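Local atomic coordinates of alpha-1,2-mannosyltransferase (Ktr4), putative (Neosartorya fumigata, PDB entry 7BOP), a protein that is a fungal mannosyltransferase-family protein of GT-A fold that holds GDP and a manganese ion in this crystal. Residues E156-Y161 / P228-T233; M255-D260 / E373-S378. One frame throughout, in Å; residues are numbered along the deposited sequence. Where two conformers were deposited one is given.

Contact 1: residues E156-Y161 / P228-T233. With NA (sodium ion), chain J.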
ATOM      1  N   GLU A 156     -13.941  17.986 -12.981  1.00 33.96           N
ATOM      2  CA  GLU A 156     -13.549  19.173 -13.751  0.50 34.86           C
ATOM      3  C   GLU A 156     -12.112  19.591 -13.442  1.00 33.17           C
ATOM      4  O   GLU A 156     -11.394  20.003 -14.337  1.00 31.46           O
ATOM      5  CB  GLU A 156     -14.511  20.357 -13.526  0.50 36.77           C
ATOM      6  CG  GLU A 156     -15.875  20.227 -14.202  0.50 38.49           C
ATOM      7  CD  GLU A 156     -15.803  19.897 -15.691  0.50 41.35           C
ATOM      8  OE1 GLU A 156     -16.514  18.961 -16.130  0.50 42.38           O
ATOM      9  OE2 GLU A 156     -15.039  20.566 -16.428  0.50 43.52           O
ATOM     10  N   GLN A 157     -11.690  19.471 -12.186  1.00 31.72           N
ATOM     11  CA  GLN A 157     -10.374  19.978 -11.771  1.00 31.49           C
ATOM     12  C   GLN A 157      -9.206  19.024 -11.959  1.00 30.28           C
ATOM     13  O   GLN A 157      -8.113  19.462 -12.260  1.00 29.93           O
ATOM     14  CB  GLN A 157     -10.409  20.372 -10.300  1.00 32.95           C
ATOM     15  CG  GLN A 157     -11.368  21.506  -9.979  1.00 35.37           C
ATOM     16  CD  GLN A 157     -11.451  21.780  -8.489  1.00 36.71           C
ATOM     17  OE1 GLN A 157     -11.074  20.938  -7.663  1.00 39.23           O
ATOM     18  NE2 GLN A 157     -11.981  22.935  -8.137  1.00 37.46           N
ATOM     19  N   LYS A 158      -9.427  17.736 -11.727  1.00 29.38           N
ATOM     20  CA  LYS A 158      -8.331  16.784 -11.580  1.00 30.15           C
ATOM     21  C   LYS A 158      -7.843  16.232 -12.919  1.00 29.52           C
ATOM     22  O   LYS A 158      -8.639  15.758 -13.735  1.00 29.65           O
ATOM     23  CB  LYS A 158      -8.749  15.636 -10.652  1.00 30.15           C
ATOM     24  CG  LYS A 158      -7.609  14.698 -10.291  1.00 30.70           C
ATOM     25  CD  LYS A 158      -7.982  13.767  -9.141  1.00 30.86           C
ATOM     26  CE  LYS A 158      -7.021  12.592  -9.055  1.00 30.48           C
ATOM     27  NZ  LYS A 158      -5.624  13.057  -8.928  1.00 30.80           N
ATOM     28  N   ILE A 159      -6.527  16.281 -13.101  1.00 29.96           N
ATOM     29  CA  ILE A 159      -5.849  15.850 -14.335  1.00 31.22           C
ATOM     30  C   ILE A 159      -6.104  14.369 -14.606  1.00 31.30           C
ATOM     31  O   ILE A 159      -5.949  13.527 -13.718  1.00 30.45           O
ATOM     32  CB  ILE A 159      -4.318  16.154 -14.267  1.00 32.80           C
ATOM     33  CG1 ILE A 159      -4.073  17.645 -14.535  1.00 32.74           C
ATOM     34  CG2 ILE A 159      -3.509  15.331 -15.269  1.00 34.63           C
ATOM     35  CD1 ILE A 159      -2.720  18.145 -14.110  1.00 33.61           C
ATOM     36  N   GLN A 160      -6.519  14.083 -15.832  1.00 30.13           N
ATOM     37  CA  GLN A 160      -6.739  12.724 -16.331  1.00 32.44           C
ATOM     38  C   GLN A 160      -7.571  11.912 -15.352  1.00 32.83           C
ATOM     39  O   GLN A 160      -7.199  10.825 -14.941  1.00 33.52           O
ATOM     40  CB  GLN A 160      -5.398  12.073 -16.668  1.00 34.04           C
ATOM     41  CG  GLN A 160      -4.723  12.783 -17.842  1.00 35.72           C
ATOM     42  CD  GLN A 160      -3.384  12.193 -18.197  1.00 37.57           C
ATOM     43  OE1 GLN A 160      -3.201  11.718 -19.297  1.00 43.92           O
ATOM     44  NE2 GLN A 160      -2.448  12.220 -17.265  1.00 40.57           N
ATOM     45  N   TYR A 161      -8.709  12.487 -14.989  1.00 32.66           N
ATOM     46  CA  TYR A 161      -9.568  11.954 -13.943  1.00 32.85           C
ATOM     47  C   TYR A 161     -11.025  12.337 -14.191  1.00 32.95           C
ATOM     48  O   TYR A 161     -11.361  13.531 -14.375  1.00 32.33           O
ATOM     49  CB  TYR A 161      -9.123  12.442 -12.569  1.00 32.66           C
ATOM     50  CG  TYR A 161      -9.984  11.959 -11.413  1.00 32.92           C
ATOM     51  CD1 TYR A 161     -11.119  12.666 -11.020  1.00 34.70           C
ATOM     52  CD2 TYR A 161      -9.663  10.799 -10.713  1.00 35.05           C
ATOM     53  CE1 TYR A 161     -11.902  12.239  -9.954  1.00 35.89           C
ATOM     54  CE2 TYR A 161     -10.445  10.363  -9.651  1.00 36.61           C
ATOM     55  CZ  TYR A 161     -11.560  11.091  -9.274  1.00 35.70           C
ATOM     56  OH  TYR A 161     -12.334  10.663  -8.221  1.00 38.43           O
ATOM     57  N   PRO A 228      -3.207  17.131  -3.682  1.00 28.38           N
ATOM     58  CA  PRO A 228      -3.895  17.801  -2.557  1.00 29.59           C
ATOM     59  C   PRO A 228      -5.404  17.961  -2.728  1.00 28.56           C
ATOM     60  O   PRO A 228      -6.126  17.975  -1.729  1.00 28.58           O
ATOM     61  CB  PRO A 228      -3.247  19.197  -2.499  1.00 29.53           C
ATOM     62  CG  PRO A 228      -2.010  19.112  -3.319  1.00 30.60           C
ATOM     63  CD  PRO A 228      -2.188  17.999  -4.303  1.00 30.08           C
ATOM     64  N   LYS A 229      -5.880  18.080  -3.973  1.00 28.70           N
ATOM     65  CA  LYS A 229      -7.321  18.213  -4.247  1.00 30.19           C
ATOM     66  C   LYS A 229      -8.149  17.001  -3.818  1.00 30.53           C
ATOM     67  O   LYS A 229      -9.354  17.132  -3.640  1.00 29.61           O
ATOM     68  CB  LYS A 229      -7.578  18.447  -5.735  1.00 31.49           C
ATOM     69  CG  LYS A 229      -7.029  19.777  -6.240  1.00 32.26           C
ATOM     70  CD  LYS A 229      -7.423  20.049  -7.690  1.00 33.04           C
ATOM     71  CE  LYS A 229      -6.949  18.976  -8.654  1.00 33.56           C
ATOM     72  NZ  LYS A 229      -5.484  18.721  -8.611  1.00 33.72           N
ATOM     73  N   THR A 230      -7.522  15.829  -3.688  1.00 28.75           N
ATOM     74  CA  THR A 230      -8.233  14.626  -3.225  1.00 28.68           C
ATOM     75  C   THR A 230      -8.378  14.554  -1.708  1.00 28.52           C
ATOM     76  O   THR A 230      -9.181  13.750  -1.225  1.00 28.48           O
ATOM     77  CB  THR A 230      -7.560  13.327  -3.716  1.00 28.53           C
ATOM     78  OG1 THR A 230      -6.250  13.205  -3.153  1.00 28.01           O
ATOM     79  CG2 THR A 230      -7.447  13.322  -5.244  1.00 30.21           C
ATOM     80  N   VAL A 231      -7.612  15.370  -0.965  1.00 28.80           N
ATOM     81  CA  VAL A 231      -7.512  15.256   0.501  1.00 29.09           C
ATOM     82  C   VAL A 231      -7.556  16.586   1.289  1.00 29.31           C
ATOM     83  O   VAL A 231      -6.965  16.664   2.357  1.00 30.57           O
ATOM     84  CB  VAL A 231      -6.233  14.465   0.907  1.00 28.48           C
ATOM     85  CG1 VAL A 231      -6.324  13.011   0.459  1.00 29.55           C
ATOM     86  CG2 VAL A 231      -4.966  15.110   0.346  1.00 28.93           C
ATOM     87  N   PRO A 232      -8.286  17.618   0.803  1.00 29.98           N
ATOM     88  CA  PRO A 232      -8.120  18.908   1.487  1.00 30.26           C
ATOM     89  C   PRO A 232      -8.488  18.964   2.984  1.00 30.35           C
ATOM     90  O   PRO A 232      -7.811  19.663   3.720  1.00 30.33           O
ATOM     91  CB  PRO A 232      -8.981  19.870   0.650  1.00 30.43           C
ATOM     92  CG  PRO A 232      -9.954  19.002  -0.044  1.00 30.69           C
ATOM     93  CD  PRO A 232      -9.194  17.743  -0.347  1.00 30.18           C
ATOM     94  N   THR A 233      -9.508  18.238   3.439  1.00 29.30           N
ATOM     95  CA  THR A 233      -9.845  18.225   4.878  1.00 29.78           C
ATOM     96  C   THR A 233      -9.352  16.993   5.649  1.00 29.53           C
ATOM     97  O   THR A 233      -9.679  16.833   6.829  1.00 29.42           O
ATOM     98  CB  THR A 233     -11.361  18.413   5.140  1.00 30.24           C
ATOM     99  OG1 THR A 233     -12.108  17.323   4.587  1.00 31.02           O
ATOM    100  CG2 THR A 233     -11.858  19.729   4.551  1.00 32.04           C
TER
HETATM  101 NA    NA J 404     -10.623  15.645 -14.796  1.00 31.14          NA
HETATM  102  O   HOH W   1      -4.780  17.648 -11.104  1.00 37.58           O
HETATM  103  O   HOH W   2      -9.760  14.677 -16.767  1.00 29.88           O

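Contact 2: residues M255-D260 / E373-S378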
ATOM      1  N   MET A 255       5.526  12.498  12.633  1.00 30.18           N
ATOM      2  CA  MET A 255       4.953  13.850  12.502  1.00 31.73           C
ATOM      3  C   MET A 255       5.759  14.740  11.552  1.00 31.27           C
ATOM      4  O   MET A 255       5.178  15.459  10.760  1.00 30.91           O
ATOM      5  CB  MET A 255       4.829  14.530  13.879  1.00 33.98           C
ATOM      6  CG  MET A 255       3.947  15.776  13.904  1.00 34.94           C
ATOM      7  SD  MET A 255       2.211  15.441  13.531  1.00 36.26           S
ATOM      8  CE  MET A 255       1.730  14.500  14.988  1.00 37.57           C
ATOM      9  N   GLY A 256       7.091  14.664  11.626  1.00 31.42           N
ATOM     10  CA  GLY A 256       7.982  15.432  10.750  1.00 30.87           C
ATOM     11  C   GLY A 256       7.758  15.157   9.275  1.00 30.49           C
ATOM     12  O   GLY A 256       7.737  16.069   8.468  1.00 30.43           O
ATOM     13  N   TRP A 257       7.596  13.890   8.922  1.00 30.08           N
ATOM     14  CA  TRP A 257       7.289  13.511   7.542  1.00 28.83           C
ATOM     15  C   TRP A 257       5.880  13.919   7.142  1.00 28.36           C
ATOM     16  O   TRP A 257       5.675  14.471   6.049  1.00 28.15           O
ATOM     17  CB  TRP A 257       7.474  12.002   7.364  1.00 28.93           C
ATOM     18  CG  TRP A 257       7.088  11.463   6.026  1.00 28.71           C
ATOM     19  CD1 TRP A 257       7.602  11.818   4.806  1.00 28.44           C
ATOM     20  CD2 TRP A 257       6.145  10.424   5.782  1.00 29.06           C
ATOM     21  NE1 TRP A 257       7.014  11.069   3.806  1.00 28.52           N
ATOM     22  CE2 TRP A 257       6.108  10.211   4.380  1.00 28.92           C
ATOM     23  CE3 TRP A 257       5.321   9.645   6.609  1.00 29.00           C
ATOM     24  CZ2 TRP A 257       5.279   9.260   3.798  1.00 28.89           C
ATOM     25  CZ3 TRP A 257       4.495   8.695   6.020  1.00 28.69           C
ATOM     26  CH2 TRP A 257       4.481   8.513   4.631  1.00 28.50           C
ATOM     27  N   LEU A 258       4.911  13.633   8.010  1.00 28.63           N
ATOM     28  CA  LEU A 258       3.504  13.954   7.732  1.00 28.95           C
ATOM     29  C   LEU A 258       3.261  15.463   7.524  1.00 28.93           C
ATOM     30  O   LEU A 258       2.405  15.842   6.747  1.00 29.38           O
ATOM     31  CB  LEU A 258       2.597  13.441   8.853  1.00 29.28           C
ATOM     32  CG  LEU A 258       2.537  11.916   9.044  1.00 29.33           C
ATOM     33  CD1 LEU A 258       1.684  11.587  10.253  1.00 31.53           C
ATOM     34  CD2 LEU A 258       2.011  11.228   7.800  1.00 29.34           C
ATOM     35  N   THR A 259       4.012  16.309   8.221  1.00 29.70           N
ATOM     36  CA  THR A 259       3.796  17.750   8.161  1.00 30.57           C
ATOM     37  C   THR A 259       4.896  18.492   7.402  1.00 32.12           C
ATOM     38  O   THR A 259       4.936  19.721   7.429  1.00 31.28           O
ATOM     39  CB  THR A 259       3.653  18.352   9.580  1.00 30.36           C
ATOM     40  OG1 THR A 259       4.837  18.090  10.343  1.00 29.70           O
ATOM     41  CG2 THR A 259       2.442  17.761  10.286  1.00 31.48           C
ATOM     42  N   ASP A 260       5.769  17.769   6.707  1.00 32.10           N
ATOM     43  CA  ASP A 260       6.887  18.397   6.020  1.00 34.27           C
ATOM     44  C   ASP A 260       6.380  19.373   4.961  1.00 34.25           C
ATOM     45  O   ASP A 260       5.394  19.094   4.282  1.00 33.75           O
ATOM     46  CB  ASP A 260       7.764  17.349   5.337  1.00 35.75           C
ATOM     47  CG  ASP A 260       9.032  17.946   4.741  1.00 39.13           C
ATOM     48  OD1 ASP A 260       9.685  18.766   5.406  1.00 40.86           O
ATOM     49  OD2 ASP A 260       9.380  17.601   3.602  1.00 45.08           O
ATOM     50  N   GLU A 373       7.473  13.663  -8.012  1.00 31.13           N
ATOM     51  CA  GLU A 373       6.493  12.914  -7.246  1.00 31.55           C
ATOM     52  C   GLU A 373       7.108  11.979  -6.204  1.00 30.28           C
ATOM     53  O   GLU A 373       6.379  11.455  -5.363  1.00 29.53           O
ATOM     54  CB  GLU A 373       5.556  12.140  -8.183  1.00 32.77           C
ATOM     55  CG  GLU A 373       4.773  13.011  -9.167  1.00 33.94           C
ATOM     56  CD  GLU A 373       4.038  14.166  -8.511  1.00 34.92           C
ATOM     57  OE1 GLU A 373       3.480  13.999  -7.416  1.00 35.70           O
ATOM     58  OE2 GLU A 373       4.023  15.261  -9.078  1.00 36.82           O
ATOM     59  N   ASP A 374       8.430  11.805  -6.224  1.00 29.27           N
ATOM     60  CA  ASP A 374       9.124  10.953  -5.259  1.00 28.59           C
ATOM     61  C   ASP A 374       9.228  11.694  -3.927  1.00 29.86           C
ATOM     62  O   ASP A 374       9.808  12.777  -3.867  1.00 28.53           O
ATOM     63  CB  ASP A 374      10.520  10.610  -5.794  1.00 28.64           C
ATOM     64  CG  ASP A 374      11.290   9.624  -4.927  1.00 28.63           C
ATOM     65  OD1 ASP A 374      10.735   8.998  -3.994  1.00 27.94           O
ATOM     66  OD2 ASP A 374      12.490   9.455  -5.202  1.00 29.90           O
ATOM     67  N   CYS A 375       8.678  11.118  -2.859  1.00 29.96           N
ATOM     68  CA  CYS A 375       8.777  11.749  -1.539  1.00 29.22           C
ATOM     69  C   CYS A 375       9.797  11.081  -0.615  1.00 29.08           C
ATOM     70  O   CYS A 375       9.974  11.512   0.522  1.00 30.00           O
ATOM     71  CB  CYS A 375       7.410  11.810  -0.873  1.00 30.95           C
ATOM     72  SG  CYS A 375       7.432  12.781   0.655  1.00 33.69           S
ATOM     73  N   ARG A 376      10.522  10.076  -1.102  1.00 27.88           N
ATOM     74  CA  ARG A 376      11.527   9.410  -0.263  1.00 28.42           C
ATOM     75  C   ARG A 376      12.574  10.343   0.372  1.00 29.40           C
ATOM     76  O   ARG A 376      12.955  10.102   1.505  1.00 28.82           O
ATOM     77  CB  ARG A 376      12.223   8.286  -1.026  1.00 28.49           C
ATOM     78  CG  ARG A 376      11.341   7.061  -1.262  1.00 28.36           C
ATOM     79  CD  ARG A 376      12.011   6.015  -2.143  1.00 29.30           C
ATOM     80  NE  ARG A 376      12.511   6.653  -3.353  1.00 29.64           N
ATOM     81  CZ  ARG A 376      13.585   6.295  -4.047  1.00 30.59           C
ATOM     82  NH1 ARG A 376      14.314   5.219  -3.723  1.00 30.70           N
ATOM     83  NH2 ARG A 376      13.928   7.039  -5.096  1.00 31.20           N
ATOM     84  N   PRO A 377      13.032  11.407  -0.337  1.00 30.79           N
ATOM     85  CA  PRO A 377      14.018  12.263   0.334  1.00 31.36           C
ATOM     86  C   PRO A 377      13.509  12.855   1.655  1.00 31.00           C
ATOM     87  O   PRO A 377      14.282  12.975   2.616  1.00 31.82           O
ATOM     88  CB  PRO A 377      14.300  13.358  -0.707  1.00 33.43           C
ATOM     89  CG  PRO A 377      14.016  12.711  -2.008  1.00 32.86           C
ATOM     90  CD  PRO A 377      12.806  11.851  -1.727  1.00 31.09           C
ATOM     91  N   SER A 378      12.216  13.169   1.721  1.00 28.64           N
ATOM     92  CA  SER A 378      11.610  13.595   2.975  1.00 31.15           C
ATOM     93  C   SER A 378      11.461  12.428   3.961  1.00 30.61           C
ATOM     94  O   SER A 378      11.788  12.563   5.141  1.00 28.82           O
ATOM     95  CB  SER A 378      10.249  14.229   2.723  1.00 31.31           C
ATOM     96  OG  SER A 378       9.612  14.521   3.942  1.00 31.41           O
TER
HETATM   97  O   HOH W   3       6.942  14.684   3.507  1.00 41.24           O

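Contact 1: residues E156-Y161 / P228-T233
The C-terminal end of helix 144-157 and the sodium-binding turn that follows it meet here the short 3-10 segment 228-230, in the loop between strand 218-224 and helix 234-244 of the GT-A fold. Lys229 reaches over to Gln157 and Lys158 with its aliphatic chain. Its CD lies 3.8 Å from OE1 of Gln157 and also beside CB of the same residue, while its CE comes within 3.9 Å of Lys158 CA. Two successive bends, chi3 -59° and chi4 -56°, curl the chain back, so that methylenes rather than the ammonium group touch the other backbone. The NZ of Lys229 is linked across by a water, which accepts from it at 2.8 Å and also from the backbone N of Ile159.

Lys158 answers from the other segment: its CE rests 3.9 Å from CG2 of Thr230, the two side chains crossing at a slant. Farther back along the same chain, CD sits over one face of the Tyr161 ring, 3.5 Å above its plane and displaced toward the rim. The turn itself is tied by the sodium ion, which takes Lys158 O at 2.2 Å, Tyr161 O at 2.3 Å, a water, and Thr155 O from the preceding helix.

No direct hydrogen bond spans the segments, and the lysine nitrogens, NZ of Lys158 and NZ of Lys229, are 5.7 Å apart. Each forms a salt bridge with a different carboxylate oxygen of Asp227, which also accepts through its backbone O from Thr230 OG1. The chemistry is therefore that of two lysines sharing one acid: Asp227 probably offsets their like charges, while carbon contacts and one water complete the junction.

Contact 2: residues M255-D260 / E373-S378
Polar contacts first: OG of Ser378 approaches OD2 of Asp260 at 3.1 Å, a possible hydrogen bond whose proton has another acceptor within reach. Ser378 holds OG anti to its own N (chi1 174°), which carries the hydroxyl across to the other segment. The same OG lies 2.7 Å from a water that donates to Trp257 O, so serine, water and helix carbonyl form a second polar route between the segments. OD1, the other carboxylate oxygen of Asp260, is engaged by Ser262 OG.

Contacts at the indole form the second group. Trp257 turns the edge of its pyrrole ring to segment 373-378: CD1 is 3.5 Å from Ser378 OG, which lies in the ring plane, and NE1 is 3.6 Å from Cys375 SG. This sulfur-aromatic contact is made at the edge, the SG direction being 76° off the normal of the five-membered ring. The sulfur belongs to the disulfide with Cys277, and Tyr379 meets the indole edge-to-face.

Salt bridging and capping fall within 373-378. Arg376 takes Asp374 side-on, NE to OD1 at 3.0 Å and NH2 to OD2 at 2.8 Å, with both oxygens met on their syn sides. OD1 also accepts from Arg376 N, which stands 56° out of the carboxylate plane, and so caps the start of helix 376-382.

The chemistry implies a buried joint between helix 255-258 and the C-terminal helix in which polar links are concentrated on the hydroxyl of Ser378. Indole NE1, by contrast, is buried here with no hydrogen-bond partner in the model; it faces a disulfide sulfur, and the position of the indole is probably set by these edge contacts together with Tyr379 and Phe279.

Contact 1 closes before contact 2 opens along the chain; their centres are 20 Å apart and their nearest atoms about 8 Å, without touching. Strand 218-224 connects them: the loop after it supplies 228-233, while its Asn223 meets Trp257 and Cys375 of contact 2. Helix 234-244 offers a second route, starting directly after 228-233 and packing Trp235 on Met255 and Leu258. Contact 1 is near the ligands, the Lys158 side chain lying about 9 Å from GDP and about 13 Å from manganese, so it lies near the pocket but supplies none of the residues that touch GDP. Contact 2, whose four touching residues are all buried, instead joins the C-terminal helix to the body of the fold.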